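Long-range contacts in osmotically inducible lipoprotein OsmE (Pseudomonas aeruginosa PAO1, PDB 4DM5), which is of unknown function but, as a lipoprotein with a BamE-type domain, is probably membrane-anchored and induced under osmotic stress: residues G37-G42 with N54-L58; Q64-Y68 with S80-C85; V24-Q30 with F71-V77. Residues are numbered along the deposited sequence.

Overall arrangement
The three contacts illustrate how a small antiparallel sheet (42-45, 52-60, 63-71, 77-81) is tied to its surroundings. Contact 1 forms after helix 30-37 as the first strand begins, contact 2 before helix 85-94 as the last ends. Their centres lie about 9 Å apart, bridged by neighbouring strands: L58 N is 2.7 Å from Q65 O. Contact 3 is centred about 15 Å from contact 1 and about 16 Å from contact 2, with N54 ND2 3.6 Å from F71 CE2. Contact 1 is nested inside the loop closed by contact 3; contacts 2 and 3 interleave. The M28 side chain of contact 3 is about 5 Å from a glycerol, probably from the crystallisation liquor.

Contact 1 of 3, residues G37-G42 with N54-L58; sequences GGTPSG and NSYIL
The chain of this BamE-type domain enters the outermost strand 42-45 through a classic beta bulge: S41 and G42 both face S55 of the extended segment 54-58, joining the loop after helix 30-37 to the antiparallel sheet. Pair G42-S55 is antiparallel and hydrogen-bonded, CA atoms 5.1 Å apart. S55 N donates almost linearly to G42 O at 2.8 Å. S55 O receives two weak bonds, a bent one from S41 N at 2.8 Å and a longer one from G42 N at 3.3 Å. G38 leaves helix 30-37 with positive phi (78°), and P40 is extended before S41 turns to helical angles (-57°/-37°). Y56 (chi1 m, chi2 -94°) brings its ring against the loop, CE1 3.6 Å from P40 CA. Its OH accepts from N54 ND2 (chi1 m) at 3.0 Å and donates to a water at 2.7 Å, which donates to G38 O, also at 2.7 Å. A second water accepts from I57 N at 2.9 Å and lies 3.0 Å from S41 OG. S55 OG is hydrogen-bonded to C85 N, N54 OD1 weakly to T43 OG1. One carbonyl thus serves both amides of the bulge, while two waters bridge loop and strand.

Contact 2 of 3, residues Q64-Y68 with S80-C85; sequences QQPFY and SGFLSC
At the apolar centre F67 (chi1 t, chi2 81°) points its ring edge at the face of F82 (chi1 m, chi2 -82°), a T-shaped pair with centroids 5.0 Å apart, planes at 73° and CD1 of F67 3.6 Å from CD1 of F82. On the other face of the sheet lies Y68 (chi1 p, chi2 84°): S80 CA makes a CH-pi contact over its ring, 3.9 Å from the centroid, while Y68 CE2 meets L83 CD2 and Y68 CB meets C85 SG, both at 3.9 Å. Glycine suits position 81, where a CB would crowd Y68 CE2 and its own backbone. Segment 64-68 and residues 80-81 are extended, and Y68 pairs with G81 as an antiparallel hydrogen-bonded pair, CA atoms 5.6 Å apart: Y68 N donates to G81 O at 2.9 Å and G81 N to Y68 O at 3.1 Å. Strand 77-81 then ends at F82, centre of an inverse gamma turn (-91°/63°), with a weak bond from L83 N to G81 O at 3.0 Å. At the polar edge Q65 NE2 donates to P66 O at 3.0 Å and to a water at 2.7 Å, which donates to F82 O at 2.9 Å. F82 also packs on Y12 and F15 of helix 12-15, and F67 on L20 and V21 of helix 19-22. S84 N-caps helix 85-94 through E87 N, and the C85-C53 disulfide ties that helix to strand 52-60.

Contact 3 of 3, residues V24-Q30 with F71-V77; sequences VEKGMSQ and FDGSGKV
Two backbone hydrogen bonds join the type II beta turn E25-M28 to V77, where strand 77-81 starts after the type I turn D72-G75 of the beta hairpin in this BamE-type domain. G27 N donates to V77 O at 2.9 Å, and V77 N to M28 O at 2.8 Å. G27 and K76 bring their CA atoms within 4.8 Å. G27 (95°/-9°) and G75 (96°/9°) adopt positive phi, where a CB would strike the preceding carbonyl.

The D72-G75 turn connects strands 63-71 and 77-81 and is organised by D72 (chi1 p), whose OD1 accepts from S74 N at 2.9 Å in an Asx turn, from S74 OG at 2.6 Å and from K76 N at 3.0 Å. The backbone adds D72 N to K76 O at 2.8 Å and G75 N to D72 O at 2.9 Å; within the E25-M28 turn, M28 N donates to E25 O at 3.2 Å. A water accepts from Q30 N at 2.9 Å and donates to G75 O at 2.6 Å, linking the segments. S29 (chi1 p) N-caps helix 30-37 through E32 N.

Packing centres on V77 (chi1 t), whose CG2 lies 3.7 Å from M28 CB and 4.1 Å from V24 CG1. M28, a selenomethionine, and V77 also touch V33 of helix 30-37, so the segment leading into that helix packs on the strand ends beside the hairpin turn. F71 (chi1 m, chi2 -91°) offers its ring face to Q30 (chi1 m, chi2 t) in a CH-pi contact, with Q30 CG 3.6 Å from the F71 centroid.

Contact 1 of 3, residues G37-G42 with N54-L58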
ATOM      1  N   GLY A  37      -9.082  -4.654   0.701  1.00 20.68           N
ATOM      2  CA  GLY A  37      -8.856  -3.420  -0.117  1.00 23.20           C
ATOM      3  C   GLY A  37      -9.395  -3.456  -1.528  1.00 23.86           C
ATOM      4  O   GLY A  37      -9.409  -2.464  -2.259  1.00 26.86           O
ATOM      5  N   GLY A  38      -9.748  -4.667  -1.984  1.00 23.22           N
ATOM      6  CA  GLY A  38     -10.191  -4.799  -3.400  1.00 24.63           C
ATOM      7  C   GLY A  38      -9.032  -4.805  -4.379  1.00 24.82           C
ATOM      8  O   GLY A  38      -7.829  -5.020  -3.949  1.00 24.43           O
ATOM      9  N   THR A  39      -9.358  -4.743  -5.667  1.00 26.82           N
ATOM     10  CA  THR A  39      -8.353  -4.876  -6.702  1.00 25.88           C
ATOM     11  C   THR A  39      -7.359  -3.698  -6.713  1.00 23.01           C
ATOM     12  O   THR A  39      -7.764  -2.548  -6.765  1.00 24.59           O
ATOM     13  CB  THR A  39      -9.042  -4.934  -8.070  1.00 30.55           C
ATOM     14  OG1 THR A  39      -9.956  -6.019  -7.986  1.00 35.98           O
ATOM     15  CG2 THR A  39      -8.031  -5.208  -9.169  1.00 29.48           C
ATOM     16  N   PRO A  40      -6.072  -4.014  -6.549  1.00 21.97           N
ATOM     17  CA  PRO A  40      -5.089  -2.927  -6.754  1.00 21.89           C
ATOM     18  C   PRO A  40      -5.118  -2.256  -8.051  1.00 25.22           C
ATOM     19  O   PRO A  40      -5.475  -2.879  -9.113  1.00 23.96           O
ATOM     20  CB  PRO A  40      -3.704  -3.554  -6.485  1.00 24.61           C
ATOM     21  CG  PRO A  40      -4.009  -4.870  -5.798  1.00 23.01           C
ATOM     22  CD  PRO A  40      -5.433  -5.315  -6.302  1.00 22.48           C
ATOM     23  N   SER A  41      -4.793  -0.972  -8.097  1.00 24.69           N
ATOM     24  CA  SER A  41      -4.494  -0.356  -9.416  1.00 30.27           C
ATOM     25  C   SER A  41      -3.387  -1.069 -10.143  1.00 32.80           C
ATOM     26  O   SER A  41      -3.429  -1.275 -11.355  1.00 39.38           O
ATOM     27  CB  SER A  41      -4.106   1.107  -9.269  1.00 37.71           C
ATOM     28  OG  SER A  41      -5.173   1.722  -8.621  1.00 46.68           O
ATOM     29  N   GLY A  42      -2.400  -1.527  -9.396  1.00 29.37           N
ATOM     30  CA  GLY A  42      -1.267  -2.205  -9.921  1.00 29.90           C
ATOM     31  C   GLY A  42      -0.506  -3.039  -8.894  1.00 28.31           C
ATOM     32  O   GLY A  42      -0.648  -2.822  -7.710  1.00 23.99           O
ATOM     33  N   ASN A  54       1.627  -3.526  -3.677  1.00 17.00           N
ATOM     34  CA  ASN A  54       0.370  -3.211  -4.348  1.00 16.58           C
ATOM     35  C   ASN A  54       0.101  -1.724  -4.316  1.00 16.19           C
ATOM     36  O   ASN A  54       0.260  -1.076  -3.238  1.00 16.53           O
ATOM     37  CB  ASN A  54      -0.808  -3.813  -3.531  1.00 18.15           C
ATOM     38  CG  ASN A  54      -0.909  -5.370  -3.525  1.00 19.84           C
ATOM     39  OD1 ASN A  54      -0.155  -6.009  -4.239  1.00 24.82           O
ATOM     40  ND2 ASN A  54      -1.842  -5.922  -2.765  1.00 22.68           N
ATOM     41  N   SER A  55      -0.278  -1.196  -5.466  1.00 18.12           N
ATOM     42  CA  SER A  55      -0.522   0.309  -5.520  1.00 18.31           C
ATOM     43  C   SER A  55      -2.008   0.504  -5.596  1.00 18.40           C
ATOM     44  O   SER A  55      -2.733  -0.214  -6.351  1.00 20.66           O
ATOM     45  CB  SER A  55       0.055   0.967  -6.758  1.00 23.05           C
ATOM     46  OG  SER A  55       1.449   1.073  -6.711  1.00 31.17           O
ATOM     47  N   TYR A  56      -2.519   1.566  -4.943  1.00 16.85           N
ATOM     48  CA  TYR A  56      -3.967   1.928  -4.962  1.00 18.74           C
ATOM     49  C   TYR A  56      -4.135   3.401  -5.107  1.00 18.54           C
ATOM     50  O   TYR A  56      -3.134   4.196  -4.904  1.00 18.16           O
ATOM     51  CB  TYR A  56      -4.628   1.550  -3.632  1.00 17.67           C
ATOM     52  CG  TYR A  56      -4.379   0.099  -3.212  1.00 16.98           C
ATOM     53  CD1 TYR A  56      -5.321  -0.857  -3.564  1.00 19.47           C
ATOM     54  CD2 TYR A  56      -3.281  -0.274  -2.498  1.00 15.90           C
ATOM     55  CE1 TYR A  56      -5.151  -2.192  -3.180  1.00 18.98           C
ATOM     56  CE2 TYR A  56      -3.038  -1.615  -2.078  1.00 17.09           C
ATOM     57  CZ  TYR A  56      -4.032  -2.569  -2.421  1.00 19.20           C
ATOM     58  OH  TYR A  56      -3.913  -3.861  -2.028  1.00 20.35           O
ATOM     59  N   ILE A  57      -5.341   3.785  -5.523  1.00 20.67           N
ATOM     60  CA  ILE A  57      -5.687   5.198  -5.410  1.00 20.29           C
ATOM     61  C   ILE A  57      -6.894   5.191  -4.466  1.00 21.72           C
ATOM     62  O   ILE A  57      -7.955   4.640  -4.768  1.00 23.41           O
ATOM     63  CB  ILE A  57      -6.110   5.772  -6.794  1.00 23.64           C
ATOM     64  CG1 ILE A  57      -4.924   5.710  -7.757  1.00 27.55           C
ATOM     65  CG2 ILE A  57      -6.714   7.170  -6.541  1.00 24.74           C
ATOM     66  CD1 ILE A  57      -3.756   6.625  -7.471  1.00 31.41           C
ATOM     67  N   LEU A  58      -6.751   5.870  -3.338  1.00 20.58           N
ATOM     68  CA  LEU A  58      -7.905   6.027  -2.434  1.00 20.12           C
ATOM     69  C   LEU A  58      -8.751   7.156  -2.963  1.00 21.80           C
ATOM     70  O   LEU A  58      -8.172   8.182  -3.492  1.00 24.53           O
ATOM     71  CB  LEU A  58      -7.398   6.395  -1.048  1.00 19.43           C
ATOM     72  CG  LEU A  58      -6.391   5.460  -0.349  1.00 21.23           C
ATOM     73  CD1 LEU A  58      -5.936   6.072   0.964  1.00 22.73           C
ATOM     74  CD2 LEU A  58      -6.941   4.048  -0.248  1.00 23.59           C
TER
HETATM   75  O   HOH W   1      -6.415  -4.911  -1.636  1.00 21.27           O
HETATM   76  O   HOH W   2      -6.972   1.447  -6.237  1.00 34.91           O

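Contact 2 of 3, residues Q64-Y68 with S80-C85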
ATOM      1  N   GLN A  64      -8.468  12.284  -4.246  1.00 26.33           N
ATOM      2  CA  GLN A  64      -7.717  11.088  -4.599  1.00 28.55           C
ATOM      3  C   GLN A  64      -6.319  11.125  -3.930  1.00 25.68           C
ATOM      4  O   GLN A  64      -5.701  12.169  -3.716  1.00 30.27           O
ATOM      5  CB  GLN A  64      -7.692  10.854  -6.095  1.00 32.56           C
ATOM      6  CG  GLN A  64      -9.043  10.348  -6.563  1.00 42.75           C
ATOM      7  CD  GLN A  64      -9.169  10.337  -8.054  1.00 52.85           C
ATOM      8  OE1 GLN A  64      -8.245  10.762  -8.778  1.00 58.64           O
ATOM      9  NE2 GLN A  64     -10.316   9.819  -8.552  1.00 58.13           N
ATOM     10  N   GLN A  65      -5.889   9.930  -3.476  1.00 21.92           N
ATOM     11  CA  GLN A  65      -4.655   9.864  -2.782  1.00 20.89           C
ATOM     12  C   GLN A  65      -4.015   8.486  -3.050  1.00 19.72           C
ATOM     13  O   GLN A  65      -4.581   7.437  -2.729  1.00 19.11           O
ATOM     14  CB  GLN A  65      -4.980   9.909  -1.325  1.00 22.11           C
ATOM     15  CG  GLN A  65      -3.818   9.778  -0.383  1.00 22.93           C
ATOM     16  CD  GLN A  65      -2.689  10.676  -0.683  1.00 25.38           C
ATOM     17  OE1 GLN A  65      -2.956  11.967  -0.750  1.00 27.12           O
ATOM     18  NE2 GLN A  65      -1.511  10.156  -1.000  1.00 25.52           N
ATOM     19  N   PRO A  66      -2.808   8.472  -3.585  1.00 19.30           N
ATOM     20  CA  PRO A  66      -2.084   7.208  -3.755  1.00 18.51           C
ATOM     21  C   PRO A  66      -1.845   6.547  -2.392  1.00 17.42           C
ATOM     22  O   PRO A  66      -1.618   7.182  -1.358  1.00 16.88           O
ATOM     23  CB  PRO A  66      -0.770   7.631  -4.374  1.00 21.06           C
ATOM     24  CG  PRO A  66      -1.197   8.835  -5.212  1.00 24.64           C
ATOM     25  CD  PRO A  66      -2.055   9.571  -4.222  1.00 22.05           C
ATOM     26  N   PHE A  67      -1.818   5.202  -2.417  1.00 16.37           N
ATOM     27  CA  PHE A  67      -1.542   4.434  -1.241  1.00 15.02           C
ATOM     28  C   PHE A  67      -0.867   3.149  -1.703  1.00 14.67           C
ATOM     29  O   PHE A  67      -1.174   2.643  -2.793  1.00 17.22           O
ATOM     30  CB  PHE A  67      -2.849   4.090  -0.510  1.00 15.25           C
ATOM     31  CG  PHE A  67      -2.622   3.614   0.889  1.00 14.85           C
ATOM     32  CD1 PHE A  67      -2.390   4.482   1.959  1.00 14.11           C
ATOM     33  CD2 PHE A  67      -2.791   2.253   1.170  1.00 14.71           C
ATOM     34  CE1 PHE A  67      -2.241   3.983   3.228  1.00 14.42           C
ATOM     35  CE2 PHE A  67      -2.604   1.775   2.467  1.00 15.07           C
ATOM     36  CZ  PHE A  67      -2.326   2.658   3.541  1.00 14.65           C
ATOM     37  N   TYR A  68      -0.074   2.564  -0.855  1.00 13.86           N
ATOM     38  CA  TYR A  68       0.572   1.238  -1.168  1.00 13.40           C
ATOM     39  C   TYR A  68       0.447   0.335   0.043  1.00 12.08           C
ATOM     40  O   TYR A  68       0.378   0.779   1.201  1.00 12.73           O
ATOM     41  CB  TYR A  68       2.028   1.379  -1.600  1.00 14.58           C
ATOM     42  CG  TYR A  68       2.995   1.467  -0.491  1.00 13.77           C
ATOM     43  CD1 TYR A  68       3.533   0.364   0.172  1.00 14.46           C
ATOM     44  CD2 TYR A  68       3.385   2.762   0.011  1.00 15.16           C
ATOM     45  CE1 TYR A  68       4.349   0.409   1.264  1.00 14.45           C
ATOM     46  CE2 TYR A  68       4.297   2.844   1.085  1.00 15.32           C
ATOM     47  CZ  TYR A  68       4.732   1.677   1.755  1.00 15.03           C
ATOM     48  OH  TYR A  68       5.618   1.747   2.804  1.00 16.43           O
ATOM     49  N   SER A  80       3.012   0.103   4.614  1.00 15.10           N
ATOM     50  CA  SER A  80       1.949   0.727   3.862  1.00 13.46           C
ATOM     51  C   SER A  80       2.137   2.231   4.008  1.00 14.30           C
ATOM     52  O   SER A  80       2.911   2.676   4.857  1.00 16.58           O
ATOM     53  CB  SER A  80       0.498   0.314   4.328  1.00 15.42           C
ATOM     54  OG  SER A  80       0.258   0.880   5.617  1.00 16.75           O
ATOM     55  N   GLY A  81       1.523   2.955   3.139  1.00 13.98           N
ATOM     56  CA  GLY A  81       1.741   4.439   3.262  1.00 15.76           C
ATOM     57  C   GLY A  81       1.142   5.162   2.063  1.00 14.23           C
ATOM     58  O   GLY A  81       0.656   4.563   1.117  1.00 13.94           O
ATOM     59  N   PHE A  82       1.124   6.499   2.215  1.00 16.70           N
ATOM     60  CA  PHE A  82       0.367   7.310   1.253  1.00 15.94           C
ATOM     61  C   PHE A  82       1.270   7.732   0.084  1.00 16.81           C
ATOM     62  O   PHE A  82       1.619   8.973  -0.145  1.00 20.41           O
ATOM     63  CB  PHE A  82      -0.161   8.539   2.068  1.00 18.02           C
ATOM     64  CG  PHE A  82      -1.185   8.198   3.082  1.00 16.10           C
ATOM     65  CD1 PHE A  82      -2.508   8.049   2.677  1.00 16.68           C
ATOM     66  CD2 PHE A  82      -0.850   7.906   4.395  1.00 20.21           C
ATOM     67  CE1 PHE A  82      -3.504   7.709   3.580  1.00 18.77           C
ATOM     68  CE2 PHE A  82      -1.850   7.510   5.285  1.00 19.95           C
ATOM     69  CZ  PHE A  82      -3.191   7.455   4.908  1.00 19.71           C
ATOM     70  N   LEU A  83       1.766   6.737  -0.662  1.00 18.45           N
ATOM     71  CA  LEU A  83       2.543   6.960  -1.905  1.00 19.29           C
ATOM     72  C   LEU A  83       2.394   5.731  -2.786  1.00 19.10           C
ATOM     73  O   LEU A  83       1.841   4.721  -2.300  1.00 18.11           O
ATOM     74  CB  LEU A  83       4.010   7.333  -1.586  1.00 23.21           C
ATOM     75  CG  LEU A  83       4.759   6.416  -0.667  1.00 25.25           C
ATOM     76  CD1 LEU A  83       6.235   6.466  -1.032  1.00 27.60           C
ATOM     77  CD2 LEU A  83       4.640   6.715   0.843  1.00 26.49           C
ATOM     78  N   SER A  84       2.750   5.841  -4.043  1.00 20.18           N
ATOM     79  CA  SER A  84       2.654   4.689  -4.945  1.00 20.46           C
ATOM     80  C   SER A  84       3.788   3.744  -4.758  1.00 20.77           C
ATOM     81  O   SER A  84       4.787   4.087  -4.222  1.00 19.53           O
ATOM     82  CB  SER A  84       2.719   5.181  -6.407  1.00 24.10           C
ATOM     83  OG  SER A  84       3.960   5.735  -6.713  1.00 27.29           O
ATOM     84  N   CYS A  85       3.631   2.536  -5.304  1.00 19.94           N
ATOM     85  CA  CYS A  85       4.749   1.609  -5.251  1.00 21.27           C
ATOM     86  C   CYS A  85       6.033   2.093  -6.041  1.00 21.30           C
ATOM     87  O   CYS A  85       7.178   1.780  -5.584  1.00 21.98           O
ATOM     88  CB  CYS A  85       4.357   0.233  -5.773  1.00 19.91           C
ATOM     89  SG  CYS A  85       3.166  -0.622  -4.711  0.70 18.85           S
TER
HETATM   90  O   HOH W   3       0.825  11.594  -1.067  1.00 43.23           O

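Contact 3 of 3, residues V24-Q30 with F71-V77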
ATOM      1  N   VAL A  24      -5.626  -2.878   7.415  1.00 18.24           N
ATOM      2  CA  VAL A  24      -4.452  -3.672   6.999  1.00 17.37           C
ATOM      3  C   VAL A  24      -3.423  -3.674   8.094  1.00 18.45           C
ATOM      4  O   VAL A  24      -3.023  -2.567   8.547  1.00 23.59           O
ATOM      5  CB  VAL A  24      -3.867  -3.162   5.679  1.00 16.79           C
ATOM      6  CG1 VAL A  24      -2.475  -3.766   5.343  1.00 16.88           C
ATOM      7  CG2 VAL A  24      -4.831  -3.414   4.549  1.00 18.50           C
ATOM      8  N   GLU A  25      -2.919  -4.818   8.516  1.00 18.86           N
ATOM      9  CA  GLU A  25      -2.003  -4.918   9.635  1.00 19.20           C
ATOM     10  C   GLU A  25      -0.680  -5.576   9.202  1.00 16.88           C
ATOM     11  O   GLU A  25      -0.632  -6.389   8.270  1.00 18.13           O
ATOM     12  CB  GLU A  25      -2.525  -5.887  10.796  1.00 23.14           C
ATOM     13  CG  GLU A  25      -3.479  -5.196  11.792  1.00 28.78           C
ATOM     14  CD  GLU A  25      -2.804  -4.214  12.812  1.00 32.99           C
ATOM     15  OE1 GLU A  25      -1.602  -4.332  13.259  1.00 34.17           O
ATOM     16  OE2 GLU A  25      -3.518  -3.200  13.159  1.00 35.54           O
ATOM     17  N   LYS A  26       0.468  -5.271   9.874  1.00 17.48           N
ATOM     18  CA  LYS A  26       1.711  -5.965   9.698  1.00 18.81           C
ATOM     19  C   LYS A  26       1.514  -7.490   9.842  1.00 18.82           C
ATOM     20  O   LYS A  26       0.795  -7.907  10.735  1.00 19.83           O
ATOM     21  CB  LYS A  26       2.702  -5.412  10.758  1.00 23.02           C
ATOM     22  CG  LYS A  26       4.081  -5.975  10.609  1.00 26.53           C
ATOM     23  CD  LYS A  26       5.055  -5.286  11.624  1.00 34.90           C
ATOM     24  CE  LYS A  26       6.531  -5.552  11.348  1.00 43.20           C
ATOM     25  NZ  LYS A  26       6.847  -5.849   9.922  1.00 45.20           N
ATOM     26  N   GLY A  27       2.094  -8.269   8.971  1.00 18.86           N
ATOM     27  CA  GLY A  27       2.059  -9.696   9.056  1.00 18.67           C
ATOM     28  C   GLY A  27       0.940 -10.324   8.238  1.00 18.26           C
ATOM     29  O   GLY A  27       0.906 -11.557   8.181  1.00 20.35           O
HETATM   30  N   MSE A  28       0.029  -9.475   7.709  0.50 17.92           N
HETATM   31  CA  MSE A  28      -1.190  -9.942   6.961  0.50 17.56           C
HETATM   32  C   MSE A  28      -0.741 -10.556   5.634  0.50 18.20           C
HETATM   33  O   MSE A  28       0.189 -10.096   4.962  0.50 17.67           O
HETATM   34  CB  MSE A  28      -2.134  -8.749   6.751  0.50 17.33           C
HETATM   35  CG  MSE A  28      -3.459  -9.013   5.987  0.50 17.38           C
HETATM   36 SE   MSE A  28      -4.709  -7.462   6.129  0.30 18.87          SE
HETATM   37  CE  MSE A  28      -5.359  -7.896   7.921  0.50 19.45           C
ATOM     38  N   SER A  29      -1.435 -11.596   5.198  1.00 19.73           N
ATOM     39  CA  SER A  29      -1.215 -12.245   3.942  1.00 18.47           C
ATOM     40  C   SER A  29      -1.760 -11.454   2.764  1.00 18.80           C
ATOM     41  O   SER A  29      -2.565 -10.551   2.912  1.00 18.24           O
ATOM     42  CB  SER A  29      -1.923 -13.631   3.888  1.00 22.36           C
ATOM     43  OG  SER A  29      -3.291 -13.434   3.874  1.00 23.94           O
ATOM     44  N   GLN A  30      -1.151 -11.743   1.616  1.00 19.41           N
ATOM     45  CA  GLN A  30      -1.622 -11.131   0.383  1.00 20.74           C
ATOM     46  C   GLN A  30      -3.087 -11.314   0.108  1.00 20.57           C
ATOM     47  O   GLN A  30      -3.859 -10.388  -0.271  1.00 20.47           O
ATOM     48  CB  GLN A  30      -0.773 -11.679  -0.785  1.00 22.36           C
ATOM     49  CG  GLN A  30       0.666 -11.103  -0.815  1.00 27.04           C
ATOM     50  CD  GLN A  30       1.617 -11.871  -1.724  1.00 32.39           C
ATOM     51  OE1 GLN A  30       1.948 -13.032  -1.507  1.00 36.87           O
ATOM     52  NE2 GLN A  30       2.052 -11.205  -2.768  1.00 38.38           N
ATOM     53  N   PHE A  71       4.807  -6.086   0.856  1.00 15.41           N
ATOM     54  CA  PHE A  71       4.917  -7.359   1.461  1.00 16.16           C
ATOM     55  C   PHE A  71       6.372  -7.803   1.453  1.00 16.44           C
ATOM     56  O   PHE A  71       7.108  -7.478   0.486  1.00 18.05           O
ATOM     57  CB  PHE A  71       4.152  -8.443   0.664  1.00 16.42           C
ATOM     58  CG  PHE A  71       2.694  -8.139   0.552  1.00 16.33           C
ATOM     59  CD1 PHE A  71       1.763  -8.605   1.504  1.00 16.54           C
ATOM     60  CD2 PHE A  71       2.228  -7.276  -0.499  1.00 17.66           C
ATOM     61  CE1 PHE A  71       0.439  -8.260   1.395  1.00 17.71           C
ATOM     62  CE2 PHE A  71       0.885  -6.912  -0.564  1.00 18.29           C
ATOM     63  CZ  PHE A  71      -0.017  -7.422   0.341  1.00 17.07           C
ATOM     64  N   ASP A  72       6.813  -8.450   2.555  1.00 17.62           N
ATOM     65  CA  ASP A  72       8.184  -8.954   2.581  1.00 19.86           C
ATOM     66  C   ASP A  72       8.375 -10.207   1.707  1.00 20.75           C
ATOM     67  O   ASP A  72       7.459 -10.673   1.020  1.00 20.48           O
ATOM     68  CB  ASP A  72       8.627  -9.157   4.065  1.00 22.09           C
ATOM     69  CG  ASP A  72       7.862 -10.304   4.758  1.00 25.21           C
ATOM     70  OD1 ASP A  72       7.247 -11.172   4.091  1.00 23.72           O
ATOM     71  OD2 ASP A  72       7.730 -10.320   6.031  1.00 28.87           O
ATOM     72  N   GLY A  73       9.565 -10.801   1.744  1.00 21.39           N
ATOM     73  CA  GLY A  73       9.824 -11.985   0.881  1.00 24.48           C
ATOM     74  C   GLY A  73       9.008 -13.207   1.256  1.00 24.92           C
ATOM     75  O   GLY A  73       8.860 -14.102   0.420  1.00 25.49           O
ATOM     76  N   SER A  74       8.445 -13.209   2.441  1.00 23.36           N
ATOM     77  CA  SER A  74       7.604 -14.325   2.896  1.00 23.32           C
ATOM     78  C   SER A  74       6.169 -14.133   2.453  1.00 22.59           C
ATOM     79  O   SER A  74       5.329 -14.961   2.751  1.00 26.33           O
ATOM     80  CB  SER A  74       7.626 -14.582   4.410  1.00 24.82           C
ATOM     81  OG  SER A  74       6.882 -13.591   5.052  1.00 28.76           O
ATOM     82  N   GLY A  75       5.831 -12.952   1.865  1.00 20.31           N
ATOM     83  CA  GLY A  75       4.474 -12.737   1.491  1.00 20.59           C
ATOM     84  C   GLY A  75       3.634 -11.967   2.520  1.00 20.89           C
ATOM     85  O   GLY A  75       2.392 -12.012   2.418  1.00 22.12           O
ATOM     86  N   LYS A  76       4.278 -11.426   3.554  1.00 18.61           N
ATOM     87  CA  LYS A  76       3.459 -10.853   4.665  1.00 18.46           C
ATOM     88  C   LYS A  76       3.610  -9.334   4.683  1.00 16.24           C
ATOM     89  O   LYS A  76       4.709  -8.818   4.382  1.00 16.96           O
ATOM     90  CB  LYS A  76       3.952 -11.410   5.989  1.00 20.61           C
ATOM     91  CG  LYS A  76       3.752 -12.929   6.113  1.00 24.54           C
ATOM     92  CD  LYS A  76       4.195 -13.385   7.496  1.00 30.26           C
ATOM     93  CE  LYS A  76       3.889 -14.886   7.662  1.00 41.14           C
ATOM     94  NZ  LYS A  76       5.005 -15.545   6.954  1.00 43.87           N
ATOM     95  N   VAL A  77       2.570  -8.614   5.026  1.00 16.46           N
ATOM     96  CA  VAL A  77       2.680  -7.135   4.982  1.00 14.64           C
ATOM     97  C   VAL A  77       3.820  -6.675   5.873  1.00 16.07           C
ATOM     98  O   VAL A  77       3.952  -7.068   7.027  1.00 16.74           O
ATOM     99  CB  VAL A  77       1.360  -6.531   5.541  1.00 14.60           C
ATOM    100  CG1 VAL A  77       1.545  -4.990   5.722  1.00 14.58           C
ATOM    101  CG2 VAL A  77       0.227  -6.790   4.595  1.00 16.10           C
TER
HETATM  102  O   HOH W   4       6.088  -8.574   8.066  1.00 32.34           O
HETATM  103  O   HOH W   5       0.831 -13.894   1.479  1.00 33.50           O